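Local atomic coordinates of dimethyl-sulfide monooxygenase (Hyphomicrobium sulfonivorans, PDB entry 6AK1), a protein that oxidises dimethyl sulfide to methanethiol and formaldehyde with NADH and molecular oxygen, using FMN as cofactor, in the first step of dimethyl sulfide degradation. Residues A31-L36 with Q79-D84; A268-D273 with E444-A449; P369-G374 with A379-R384. All blocks are in the same frame, centred on the assembly; numbering follows the deposited sequence.

Interaction 1 (A31-L36 with Q79-D84)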
ATOM      1  N   ALA A  31       8.744  18.286  -3.123  1.00 18.36           N
ATOM      2  CA  ALA A  31       8.974  19.069  -1.920  1.00 23.84           C
ATOM      3  C   ALA A  31       7.695  19.656  -1.324  1.00 21.48           C
ATOM      4  O   ALA A  31       7.766  20.241  -0.239  1.00 23.61           O
ATOM      5  CB  ALA A  31       9.978  20.191  -2.212  1.00 18.27           C
ATOM      6  N   ARG A  32       6.542  19.519  -1.987  1.00 21.25           N
ATOM      7  CA  ARG A  32       5.264  20.003  -1.464  1.00 20.22           C
ATOM      8  C   ARG A  32       4.471  18.923  -0.728  1.00 22.32           C
ATOM      9  O   ARG A  32       3.265  19.089  -0.518  1.00 19.48           O
ATOM     10  CB  ARG A  32       4.402  20.577  -2.584  1.00 19.48           C
ATOM     11  CG  ARG A  32       5.054  21.709  -3.386  1.00 26.56           C
ATOM     12  CD  ARG A  32       4.056  22.319  -4.367  1.00 23.58           C
ATOM     13  NE  ARG A  32       3.016  23.096  -3.675  1.00 22.30           N
ATOM     14  CZ  ARG A  32       1.857  23.438  -4.233  1.00 30.02           C
ATOM     15  NH1 ARG A  32       1.568  23.038  -5.479  1.00 26.06           N
ATOM     16  NH2 ARG A  32       0.977  24.161  -3.547  1.00 29.95           N
ATOM     17  N   TYR A  33       5.120  17.816  -0.353  1.00 21.01           N
ATOM     18  CA  TYR A  33       4.458  16.775   0.430  1.00 17.74           C
ATOM     19  C   TYR A  33       3.706  17.361   1.631  1.00 22.96           C
ATOM     20  O   TYR A  33       2.733  16.764   2.116  1.00 19.78           O
ATOM     21  CB  TYR A  33       5.505  15.758   0.909  1.00 17.29           C
ATOM     22  CG  TYR A  33       6.227  16.299   2.119  1.00 20.10           C
ATOM     23  CD1 TYR A  33       7.265  17.223   1.988  1.00 18.38           C
ATOM     24  CD2 TYR A  33       5.816  15.951   3.395  1.00 17.47           C
ATOM     25  CE1 TYR A  33       7.884  17.768   3.115  1.00 16.51           C
ATOM     26  CE2 TYR A  33       6.426  16.476   4.504  1.00 21.38           C
ATOM     27  CZ  TYR A  33       7.460  17.377   4.370  1.00 18.19           C
ATOM     28  OH  TYR A  33       8.024  17.880   5.520  1.00 18.93           O
ATOM     29  N   ASN A  34       4.148  18.516   2.136  1.00 18.51           N
ATOM     30  CA  ASN A  34       3.552  19.130   3.315  1.00 22.84           C
ATOM     31  C   ASN A  34       2.524  20.209   2.967  1.00 21.77           C
ATOM     32  O   ASN A  34       2.062  20.920   3.868  1.00 21.29           O
ATOM     33  CB  ASN A  34       4.650  19.704   4.221  1.00 22.95           C
ATOM     34  CG  ASN A  34       5.362  20.899   3.598  1.00 23.73           C
ATOM     35  OD1 ASN A  34       5.627  20.932   2.395  1.00 23.54           O
ATOM     36  ND2 ASN A  34       5.669  21.892   4.422  1.00 31.14           N
ATOM     37  N   ASP A  35       2.154  20.332   1.691  1.00 20.83           N
ATOM     38  CA  ASP A  35       1.139  21.272   1.222  1.00 21.78           C
ATOM     39  C   ASP A  35      -0.157  20.527   0.920  1.00 21.21           C
ATOM     40  O   ASP A  35      -0.153  19.541   0.177  1.00 19.82           O
ATOM     41  CB  ASP A  35       1.605  22.008  -0.043  1.00 20.87           C
ATOM     42  CG  ASP A  35       2.721  23.000   0.233  1.00 25.32           C
ATOM     43  OD1 ASP A  35       2.867  23.428   1.400  1.00 23.77           O
ATOM     44  OD2 ASP A  35       3.438  23.377  -0.722  1.00 26.12           O
ATOM     45  N   LEU A  36      -1.268  21.018   1.467  1.00 18.11           N
ATOM     46  CA  LEU A  36      -2.556  20.382   1.197  1.00 20.34           C
ATOM     47  C   LEU A  36      -2.880  20.387  -0.291  1.00 22.70           C
ATOM     48  O   LEU A  36      -3.439  19.408  -0.795  1.00 20.68           O
ATOM     49  CB  LEU A  36      -3.668  21.078   1.997  1.00 19.66           C
ATOM     50  CG  LEU A  36      -5.003  20.350   2.142  1.00 21.46           C
ATOM     51  CD1 LEU A  36      -4.776  18.878   2.412  1.00 20.91           C
ATOM     52  CD2 LEU A  36      -5.821  20.942   3.291  1.00 22.51           C
ATOM     53  N   GLN A  79      12.771   9.818   2.463  1.00 24.19           N
ATOM     54  CA  GLN A  79      11.700   9.389   3.364  1.00 19.52           C
ATOM     55  C   GLN A  79      11.817  10.035   4.742  1.00 23.11           C
ATOM     56  O   GLN A  79      11.232   9.552   5.715  1.00 25.33           O
ATOM     57  CB  GLN A  79      11.639   7.855   3.444  1.00 22.59           C
ATOM     58  CG  GLN A  79      11.354   7.221   2.059  1.00 16.96           C
ATOM     59  CD  GLN A  79      11.012   5.731   2.122  1.00 22.48           C
ATOM     60  OE1 GLN A  79      10.680   5.199   3.185  1.00 21.80           O
ATOM     61  NE2 GLN A  79      11.103   5.051   0.975  1.00 19.90           N
ATOM     62  N   VAL A  80      12.566  11.133   4.833  1.00 20.55           N
ATOM     63  CA  VAL A  80      12.538  12.018   5.981  1.00 19.66           C
ATOM     64  C   VAL A  80      12.721  13.445   5.444  1.00 21.87           C
ATOM     65  O   VAL A  80      13.597  13.686   4.623  1.00 20.96           O
ATOM     66  CB  VAL A  80      13.617  11.644   7.040  1.00 23.84           C
ATOM     67  CG1 VAL A  80      15.037  11.731   6.465  1.00 20.24           C
ATOM     68  CG2 VAL A  80      13.478  12.527   8.294  1.00 19.98           C
ATOM     69  N   PRO A  81      11.864  14.392   5.863  1.00 20.69           N
ATOM     70  CA  PRO A  81      10.708  14.255   6.763  1.00 21.33           C
ATOM     71  C   PRO A  81       9.581  13.410   6.180  1.00 20.92           C
ATOM     72  O   PRO A  81       9.456  13.305   4.966  1.00 17.58           O
ATOM     73  CB  PRO A  81      10.242  15.706   6.966  1.00 19.36           C
ATOM     74  CG  PRO A  81      10.736  16.433   5.731  1.00 20.47           C
ATOM     75  CD  PRO A  81      12.051  15.785   5.409  1.00 16.43           C
ATOM     76  N   VAL A  82       8.773  12.795   7.041  1.00 21.23           N
ATOM     77  CA  VAL A  82       7.613  12.034   6.592  1.00 23.92           C
ATOM     78  C   VAL A  82       6.436  12.379   7.503  1.00 25.43           C
ATOM     79  O   VAL A  82       6.555  12.319   8.731  1.00 23.77           O
ATOM     80  CB  VAL A  82       7.891  10.518   6.571  1.00 23.85           C
ATOM     81  CG1 VAL A  82       8.436  10.067   7.898  1.00 26.01           C
ATOM     82  CG2 VAL A  82       6.621   9.723   6.204  1.00 19.32           C
ATOM     83  N   ASN A  83       5.321  12.788   6.904  1.00 22.09           N
ATOM     84  CA  ASN A  83       4.124  13.118   7.659  1.00 23.26           C
ATOM     85  C   ASN A  83       3.157  11.933   7.708  1.00 22.46           C
ATOM     86  O   ASN A  83       3.281  10.953   6.966  1.00 22.32           O
ATOM     87  CB  ASN A  83       3.437  14.349   7.063  1.00 21.58           C
ATOM     88  CG  ASN A  83       4.111  15.643   7.482  1.00 23.67           C
ATOM     89  OD1 ASN A  83       5.101  15.625   8.216  1.00 23.95           O
ATOM     90  ND2 ASN A  83       3.581  16.773   7.015  1.00 22.40           N
ATOM     91  N   ASP A  84       2.204  12.032   8.618  1.00 21.89           N
ATOM     92  CA  ASP A  84       1.166  11.026   8.810  1.00 22.17           C
ATOM     93  C   ASP A  84       0.299  10.918   7.559  1.00 22.41           C
ATOM     94  O   ASP A  84      -0.278  11.924   7.127  1.00 22.73           O
ATOM     95  CB  ASP A  84       0.357  11.432  10.045  1.00 23.44           C
ATOM     96  CG  ASP A  84      -0.957  10.682  10.200  1.00 30.32           C
ATOM     97  OD1 ASP A  84      -1.110   9.529   9.731  1.00 31.04           O
ATOM     98  OD2 ASP A  84      -1.859  11.274  10.838  1.00 30.41           O
TER
HETATM   99  O   HOH W   1       7.369  17.591   8.060  1.00 17.04           O
HETATM  100  O   HOH W   2       1.496  16.304   4.729  1.00 20.80           O
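Tyr33 lays the hydroxyl end of its side chain against the ring of Pro81, its OH 3.1 Å from Pro81 CG and its CZ 3.7 Å from that same carbon. The two side chains meet at roughly a right angle, so the proline meets the hydroxyl end of the ring and not its whole length. Proline suits the position, since the peptide bond before it is cis. On the other branch of the ring, CE2 of Tyr33 lies 3.8 Å from ND2 of Asn83, whose amide plane is turned 64° from the ring. No direct hydrogen bond joins residues 31-36 to residues 79-84; two waters do so. One sits at the edge of the Tyr33 ring, in its plane, 2.6 Å from Tyr33 OH, and donates to Asn83 OD1; the other accepts from Asn83 ND2 and donates to Tyr33 O, 2.9 Å away. Both ends of the amide are thereby tied to the same tyrosine, which should fix its flip, and asparagine suits the place because it offers an acceptor and a donor together. The chi1 of 80° sets the Tyr33 ring between its own backbone N and carbonyl carbon, where CB of Asn34 lies over one face, toward its rim. Val82 touches Asp58, which probably binds FMN. This surface contact joins the loop after strand 6-12, just ahead of helix 36-48, to the loop between helices 71-75 and 89-94; Tyr33 O also receives Trp39 NE1 from helix 36-48, and Asn83 pairs through its backbone with Thr13.

Interaction 2 (A268-D273 with E444-A449); sequences AGRSRD and ESTHPA
Between these two segments the hydrogen bonds all run through water: Arg270 and Glu444, opposite in charge, keep Arg270 NH2 5.0 Å from Glu444 OE1 and are linked through two separate waters. One accepts from Arg270 NH2 and donates to Glu444 OE1 at 2.6 Å; the second lies at the guanidinium edge, in its plane, accepting from Arg270 NE at 2.7 Å, donating to the same carboxylate oxygen and also bonding Thr446 OG1. A third water joins Thr446 OG1 to Ser271 OG. The direct contacts are few. Thr446 presses CB to 3.3 Å from Gly269 O, and its chi1 of 64° directs OG1 to the waters while CG2 stays beside the same carbonyl. Threonine suits the spot through its hydroxyl, which bonds two of the waters. His447 approaches Arg270 edge-on, its CD2 over one face of the guanidinium and 3.6 Å from NH2, with the planes 84° apart. Bent at chi3 (67°), the arginine sends NH1 to Ala238 O and NH2 to Ala241 O, while His447 NE2 binds Asn240 O; the two side chains thus serve backbone carbonyls around the end of helix 232-240. The other ring nitrogen, ND1, accepts Ala449 N at 2.9 Å. Glu444 to His447 forms a type I turn. At its positive phi, Gly269 would jam a beta carbon against the preceding carbonyl oxygen, which accounts for glycine. It is the C-prime residue of a Schellman motif, with Arg270 N bonded to Ala265 O and Gly269 N to Glu266 O, that ends helix 251-267 before barrel strand 276-284.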
ATOM      1  N   ALA A 268      -5.515 -21.318   1.284  1.00 37.84           N
ATOM      2  CA  ALA A 268      -6.189 -20.653   2.392  1.00 36.04           C
ATOM      3  C   ALA A 268      -7.705 -20.656   2.255  1.00 33.23           C
ATOM      4  O   ALA A 268      -8.381 -20.006   3.052  1.00 32.68           O
ATOM      5  CB  ALA A 268      -5.689 -19.207   2.533  1.00 33.62           C
ATOM      6  N   GLY A 269      -8.254 -21.362   1.272  1.00 32.34           N
ATOM      7  CA  GLY A 269      -9.693 -21.444   1.119  1.00 28.57           C
ATOM      8  C   GLY A 269     -10.313 -20.401   0.216  1.00 34.88           C
ATOM      9  O   GLY A 269     -11.540 -20.243   0.227  1.00 28.26           O
ATOM     10  N   ARG A 270      -9.514 -19.690  -0.569  1.00 35.02           N
ATOM     11  CA  ARG A 270      -9.998 -18.610  -1.417  1.00 31.70           C
ATOM     12  C   ARG A 270      -9.807 -18.991  -2.884  1.00 31.41           C
ATOM     13  O   ARG A 270      -9.285 -20.062  -3.208  1.00 34.07           O
ATOM     14  CB  ARG A 270      -9.273 -17.311  -1.058  1.00 32.13           C
ATOM     15  CG  ARG A 270      -9.167 -17.058   0.448  1.00 29.82           C
ATOM     16  CD  ARG A 270      -8.253 -15.852   0.763  1.00 33.28           C
ATOM     17  NE  ARG A 270      -8.801 -14.570   0.299  1.00 27.97           N
ATOM     18  CZ  ARG A 270      -8.093 -13.444   0.232  1.00 27.63           C
ATOM     19  NH1 ARG A 270      -6.821 -13.450   0.603  1.00 25.74           N
ATOM     20  NH2 ARG A 270      -8.648 -12.316  -0.207  1.00 25.14           N
ATOM     21  N   SER A 271     -10.249 -18.111  -3.776  1.00 34.20           N
ATOM     22  CA  SER A 271     -10.066 -18.292  -5.211  1.00 32.29           C
ATOM     23  C   SER A 271      -8.734 -17.712  -5.671  1.00 35.90           C
ATOM     24  O   SER A 271      -8.149 -16.841  -5.024  1.00 34.51           O
ATOM     25  CB  SER A 271     -11.191 -17.620  -5.997  1.00 27.49           C
ATOM     26  OG  SER A 271     -12.442 -18.105  -5.586  1.00 36.31           O
ATOM     27  N   ARG A 272      -8.277 -18.181  -6.838  1.00 33.60           N
ATOM     28  CA  ARG A 272      -7.059 -17.634  -7.422  1.00 36.49           C
ATOM     29  C   ARG A 272      -7.220 -16.158  -7.777  1.00 37.18           C
ATOM     30  O   ARG A 272      -6.235 -15.410  -7.768  1.00 33.27           O
ATOM     31  CB  ARG A 272      -6.659 -18.450  -8.651  1.00 33.84           C
ATOM     32  CG  ARG A 272      -6.497 -19.929  -8.352  1.00 37.47           C
ATOM     33  CD  ARG A 272      -5.954 -20.702  -9.554  1.00 41.73           C
ATOM     34  NE  ARG A 272      -4.567 -20.365  -9.866  1.00 37.60           N
ATOM     35  CZ  ARG A 272      -3.518 -20.848  -9.205  1.00 35.50           C
ATOM     36  NH1 ARG A 272      -3.692 -21.682  -8.187  1.00 37.43           N
ATOM     37  NH2 ARG A 272      -2.291 -20.492  -9.551  1.00 31.53           N
ATOM     38  N   ASP A 273      -8.441 -15.716  -8.080  1.00 29.36           N
ATOM     39  CA  ASP A 273      -8.693 -14.322  -8.415  1.00 35.62           C
ATOM     40  C   ASP A 273      -9.187 -13.500  -7.224  1.00 34.98           C
ATOM     41  O   ASP A 273      -9.655 -12.376  -7.411  1.00 37.09           O
ATOM     42  CB  ASP A 273      -9.687 -14.231  -9.582  1.00 38.73           C
ATOM     43  CG  ASP A 273     -11.065 -14.779  -9.237  1.00 44.44           C
ATOM     44  OD1 ASP A 273     -11.184 -15.542  -8.255  1.00 48.23           O
ATOM     45  OD2 ASP A 273     -12.038 -14.448  -9.955  1.00 55.97           O
ATOM     46  N   GLU A 444     -15.589 -11.108   0.465  1.00 28.96           N
ATOM     47  CA  GLU A 444     -16.007 -12.432   0.020  1.00 32.68           C
ATOM     48  C   GLU A 444     -16.245 -13.344   1.218  1.00 33.24           C
ATOM     49  O   GLU A 444     -15.578 -13.230   2.250  1.00 30.38           O
ATOM     50  CB  GLU A 444     -14.934 -13.057  -0.873  1.00 29.55           C
ATOM     51  CG  GLU A 444     -14.817 -12.465  -2.256  1.00 30.66           C
ATOM     52  CD  GLU A 444     -13.953 -13.325  -3.138  1.00 37.71           C
ATOM     53  OE1 GLU A 444     -12.729 -13.404  -2.875  1.00 37.83           O
ATOM     54  OE2 GLU A 444     -14.504 -13.958  -4.064  1.00 48.75           O
ATOM     55  N   SER A 445     -17.188 -14.282   1.064  1.00 30.47           N
ATOM     56  CA  SER A 445     -17.484 -15.209   2.155  1.00 31.56           C
ATOM     57  C   SER A 445     -16.296 -16.103   2.497  1.00 30.04           C
ATOM     58  O   SER A 445     -16.236 -16.625   3.616  1.00 31.12           O
ATOM     59  CB  SER A 445     -18.695 -16.070   1.807  1.00 29.82           C
ATOM     60  OG  SER A 445     -18.390 -16.897   0.703  1.00 37.95           O
ATOM     61  N   THR A 446     -15.348 -16.279   1.575  1.00 27.90           N
ATOM     62  CA  THR A 446     -14.114 -17.017   1.839  1.00 29.22           C
ATOM     63  C   THR A 446     -13.030 -16.153   2.478  1.00 31.54           C
ATOM     64  O   THR A 446     -11.962 -16.674   2.819  1.00 28.04           O
ATOM     65  CB  THR A 446     -13.558 -17.632   0.544  1.00 35.71           C
ATOM     66  OG1 THR A 446     -13.190 -16.589  -0.374  1.00 31.56           O
ATOM     67  CG2 THR A 446     -14.595 -18.556  -0.116  1.00 30.05           C
ATOM     68  N   HIS A 447     -13.273 -14.834   2.642  1.00 28.70           N
ATOM     69  CA  HIS A 447     -12.268 -13.999   3.289  1.00 27.02           C
ATOM     70  C   HIS A 447     -12.347 -14.200   4.799  1.00 26.85           C
ATOM     71  O   HIS A 447     -13.442 -14.346   5.335  1.00 29.60           O
ATOM     72  CB  HIS A 447     -12.483 -12.520   2.946  1.00 25.18           C
ATOM     73  CG  HIS A 447     -11.383 -11.626   3.425  1.00 28.76           C
ATOM     74  ND1 HIS A 447     -11.291 -11.193   4.734  1.00 25.99           N
ATOM     75  CD2 HIS A 447     -10.305 -11.114   2.781  1.00 27.23           C
ATOM     76  CE1 HIS A 447     -10.207 -10.452   4.872  1.00 28.79           C
ATOM     77  NE2 HIS A 447      -9.589 -10.389   3.703  1.00 26.85           N
ATOM     78  N   PRO A 448     -11.209 -14.218   5.505  1.00 26.36           N
ATOM     79  CA  PRO A 448     -11.260 -14.496   6.951  1.00 26.90           C
ATOM     80  C   PRO A 448     -12.103 -13.509   7.739  1.00 29.82           C
ATOM     81  O   PRO A 448     -12.601 -13.872   8.810  1.00 30.45           O
ATOM     82  CB  PRO A 448      -9.784 -14.448   7.379  1.00 29.66           C
ATOM     83  CG  PRO A 448      -9.066 -13.721   6.266  1.00 25.17           C
ATOM     84  CD  PRO A 448      -9.827 -14.042   5.021  1.00 25.91           C
ATOM     85  N   ALA A 449     -12.292 -12.279   7.245  1.00 26.29           N
ATOM     86  CA  ALA A 449     -13.168 -11.329   7.929  1.00 26.82           C
ATOM     87  C   ALA A 449     -14.627 -11.782   7.914  1.00 26.87           C
ATOM     88  O   ALA A 449     -15.385 -11.478   8.847  1.00 23.42           O
ATOM     89  CB  ALA A 449     -13.041  -9.943   7.292  1.00 25.59           C
TER
HETATM   90  O   HOH W   3     -10.991 -11.694  -1.859  1.00 26.74           O
HETATM   91  O   HOH W   4     -11.422 -14.445  -0.259  1.00 26.77           O
HETATM   92  O   HOH W   5     -13.616 -17.182  -2.797  1.00 39.87           O
HETATM   93  O   HOH W   6     -12.690 -13.142  -6.539  1.00 49.59           O

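Interaction 3 (P369-G374 with A379-R384)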
ATOM      1  N   PRO A 369      11.618  -2.297 -11.147  1.00 23.63           N
ATOM      2  CA  PRO A 369      11.953  -2.088 -12.557  1.00 27.79           C
ATOM      3  C   PRO A 369      11.580  -0.690 -13.035  1.00 28.18           C
ATOM      4  O   PRO A 369      10.655  -0.047 -12.529  1.00 23.04           O
ATOM      5  CB  PRO A 369      11.139  -3.169 -13.283  1.00 23.54           C
ATOM      6  CG  PRO A 369      10.003  -3.483 -12.334  1.00 25.17           C
ATOM      7  CD  PRO A 369      10.518  -3.255 -10.953  1.00 25.86           C
ATOM      8  N   VAL A 370      12.334  -0.220 -14.024  1.00 26.87           N
ATOM      9  CA  VAL A 370      12.108   1.067 -14.671  1.00 27.49           C
ATOM     10  C   VAL A 370      11.806   0.801 -16.139  1.00 28.16           C
ATOM     11  O   VAL A 370      12.533   0.053 -16.804  1.00 29.05           O
ATOM     12  CB  VAL A 370      13.329   1.990 -14.517  1.00 27.09           C
ATOM     13  CG1 VAL A 370      13.086   3.327 -15.198  1.00 27.36           C
ATOM     14  CG2 VAL A 370      13.651   2.164 -13.055  1.00 25.92           C
ATOM     15  N   LEU A 371      10.738   1.402 -16.641  1.00 25.29           N
ATOM     16  CA  LEU A 371      10.285   1.174 -18.008  1.00 26.96           C
ATOM     17  C   LEU A 371      10.321   2.506 -18.746  1.00 27.38           C
ATOM     18  O   LEU A 371       9.576   3.431 -18.403  1.00 28.29           O
ATOM     19  CB  LEU A 371       8.888   0.553 -18.015  1.00 24.56           C
ATOM     20  CG  LEU A 371       8.102   0.517 -19.322  1.00 27.66           C
ATOM     21  CD1 LEU A 371       8.916  -0.152 -20.459  1.00 25.74           C
ATOM     22  CD2 LEU A 371       6.762  -0.188 -19.108  1.00 24.35           C
ATOM     23  N   VAL A 372      11.190   2.602 -19.750  1.00 26.09           N
ATOM     24  CA  VAL A 372      11.414   3.828 -20.512  1.00 25.49           C
ATOM     25  C   VAL A 372      11.041   3.562 -21.966  1.00 25.21           C
ATOM     26  O   VAL A 372      11.495   2.575 -22.551  1.00 26.34           O
ATOM     27  CB  VAL A 372      12.878   4.295 -20.398  1.00 27.07           C
ATOM     28  CG1 VAL A 372      13.126   5.528 -21.240  1.00 23.45           C
ATOM     29  CG2 VAL A 372      13.253   4.545 -18.940  1.00 24.99           C
ATOM     30  N   GLY A 373      10.204   4.421 -22.539  1.00 22.61           N
ATOM     31  CA  GLY A 373       9.817   4.261 -23.930  1.00 25.14           C
ATOM     32  C   GLY A 373       8.657   5.164 -24.288  1.00 26.35           C
ATOM     33  O   GLY A 373       8.068   5.837 -23.435  1.00 25.09           O
ATOM     34  N   GLY A 374       8.352   5.185 -25.592  1.00 26.17           N
ATOM     35  CA  GLY A 374       7.148   5.816 -26.085  1.00 26.31           C
ATOM     36  C   GLY A 374       5.928   4.951 -25.825  1.00 27.70           C
ATOM     37  O   GLY A 374       6.010   3.863 -25.248  1.00 22.95           O
ATOM     38  N   ALA A 379       3.240   0.466 -23.575  1.00 24.78           N
ATOM     39  CA  ALA A 379       2.015  -0.327 -23.506  1.00 24.29           C
ATOM     40  C   ALA A 379       2.293  -1.800 -23.767  1.00 28.61           C
ATOM     41  O   ALA A 379       1.679  -2.672 -23.140  1.00 29.56           O
ATOM     42  CB  ALA A 379       0.975   0.197 -24.491  1.00 23.18           C
ATOM     43  N   ASP A 380       3.225  -2.098 -24.684  1.00 27.69           N
ATOM     44  CA  ASP A 380       3.574  -3.488 -24.951  1.00 29.49           C
ATOM     45  C   ASP A 380       4.081  -4.170 -23.685  1.00 29.31           C
ATOM     46  O   ASP A 380       3.649  -5.277 -23.352  1.00 28.20           O
ATOM     47  CB  ASP A 380       4.633  -3.594 -26.057  1.00 26.99           C
ATOM     48  CG  ASP A 380       4.087  -3.324 -27.455  1.00 31.45           C
ATOM     49  OD1 ASP A 380       2.852  -3.234 -27.639  1.00 34.62           O
ATOM     50  OD2 ASP A 380       4.918  -3.208 -28.390  1.00 33.71           O
ATOM     51  N   GLU A 381       5.016  -3.528 -22.970  1.00 27.10           N
ATOM     52  CA  GLU A 381       5.600  -4.179 -21.798  1.00 28.24           C
ATOM     53  C   GLU A 381       4.592  -4.276 -20.653  1.00 26.53           C
ATOM     54  O   GLU A 381       4.572  -5.273 -19.925  1.00 25.08           O
ATOM     55  CB  GLU A 381       6.878  -3.453 -21.348  1.00 30.23           C
ATOM     56  CG  GLU A 381       7.887  -4.401 -20.660  1.00 41.34           C
ATOM     57  CD  GLU A 381       8.981  -3.702 -19.838  1.00 44.22           C
ATOM     58  OE1 GLU A 381       8.773  -3.459 -18.616  1.00 37.71           O
ATOM     59  OE2 GLU A 381      10.062  -3.424 -20.407  1.00 44.27           O
ATOM     60  N   LEU A 382       3.729  -3.263 -20.494  1.00 24.21           N
ATOM     61  CA  LEU A 382       2.692  -3.332 -19.464  1.00 29.04           C
ATOM     62  C   LEU A 382       1.778  -4.533 -19.685  1.00 29.46           C
ATOM     63  O   LEU A 382       1.395  -5.220 -18.727  1.00 25.05           O
ATOM     64  CB  LEU A 382       1.866  -2.038 -19.439  1.00 26.91           C
ATOM     65  CG  LEU A 382       2.542  -0.722 -19.051  1.00 25.50           C
ATOM     66  CD1 LEU A 382       1.512   0.417 -19.027  1.00 24.83           C
ATOM     67  CD2 LEU A 382       3.220  -0.847 -17.698  1.00 20.45           C
ATOM     68  N   GLU A 383       1.410  -4.795 -20.944  1.00 28.77           N
ATOM     69  CA  GLU A 383       0.611  -5.977 -21.258  1.00 31.03           C
ATOM     70  C   GLU A 383       1.392  -7.264 -21.042  1.00 29.02           C
ATOM     71  O   GLU A 383       0.796  -8.299 -20.728  1.00 29.54           O
ATOM     72  CB  GLU A 383       0.107  -5.915 -22.699  1.00 31.34           C
ATOM     73  CG  GLU A 383      -0.932  -4.831 -22.910  1.00 29.48           C
ATOM     74  CD  GLU A 383      -1.725  -5.047 -24.186  1.00 35.09           C
ATOM     75  OE1 GLU A 383      -2.799  -5.680 -24.116  1.00 32.77           O
ATOM     76  OE2 GLU A 383      -1.264  -4.597 -25.262  1.00 32.96           O
ATOM     77  N   ARG A 384       2.699  -7.208 -21.190  1.00 27.06           N
ATOM     78  CA  ARG A 384       3.527  -8.361 -20.968  1.00 32.27           C
ATOM     79  C   ARG A 384       3.570  -8.715 -19.476  1.00 32.96           C
ATOM     80  O   ARG A 384       3.435  -9.849 -19.145  1.00 28.99           O
ATOM     81  CB  ARG A 384       4.929  -8.166 -21.523  1.00 32.36           C
ATOM     82  CG  ARG A 384       5.474  -9.288 -22.343  1.00 38.11           C
ATOM     83  CD  ARG A 384       6.965  -9.157 -22.534  1.00 38.80           C
ATOM     84  NE  ARG A 384       7.665 -10.358 -22.153  1.00 40.12           N
ATOM     85  CZ  ARG A 384       8.897 -10.407 -21.691  1.00 41.65           C
ATOM     86  NH1 ARG A 384       9.596  -9.312 -21.533  1.00 39.13           N
ATOM     87  NH2 ARG A 384       9.419 -11.553 -21.380  1.00 41.18           N
TER
HETATM   88  O   HOH W   7      11.520  -2.971 -17.032  1.00 41.64           O
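Strand 370-372 and helix 375-388 form a beta-alpha unit of the TIM-barrel domain, its short strand paired in parallel with barrel strand 276-284; the chain turns at Gly373 and Gly374 and the helix comes back alongside its own strand. Their closest alpha carbons, those of Leu371 and Glu381, are 8.1 Å apart, and side chains and one water bridge the gap. Leu371 points from the strand toward the helix, with CG anti to the backbone N (chi1 167°), and its two methyls divide the work. CD2 meets CD2 of Leu382 at 3.9 Å, the two side chains crossing at a slant, while CD1 lies against the carboxylate end of Glu381, 3.6 Å from its CD. Leucine suits this buried place because it fills both directions at once. Beyond Leu382, Phe408, Ile412 and Leu416 of helix 403-418 continue the apolar layer, and Leu281 of strand 276-284 touches both leucines. With an alanine at Leu371, both methyls would be gone, which would probably open a gap between strand and helix and leave Leu382 CD2 without its mate on the strand. Glu381 runs past Leu371 in the opposite direction, extended beyond CG; its CB and its carboxylate both rest on the leucine methyls. Glu381 OE1 also takes the indole NH of Trp385, one helical turn on, and a water that also donates to Val370 O, 3.2 Å from each of these two oxygens.

The three contacts are spread widely over one TIM-barrel protein, and none touches another. The centres of interactions 1 and 2 lie about 36 Å apart, on opposite sides of the chain's centre; that of interaction 3 is about 29 Å from the first and about 32 Å from the second. Interaction 1 closes first along the chain; interaction 3 is then nested inside the long loop that interaction 2 closes. Strand 276-284 relates the last two, since it follows residues 268-273 and pairs in parallel with strand 370-372. Interaction 1 comes near the probable FMN site, with the Asn83 side chain about 7 Å from that of Asp58, while interaction 2 brings the segment after helix 431-435 against the loop between helix 251-267 and barrel strand 276-284.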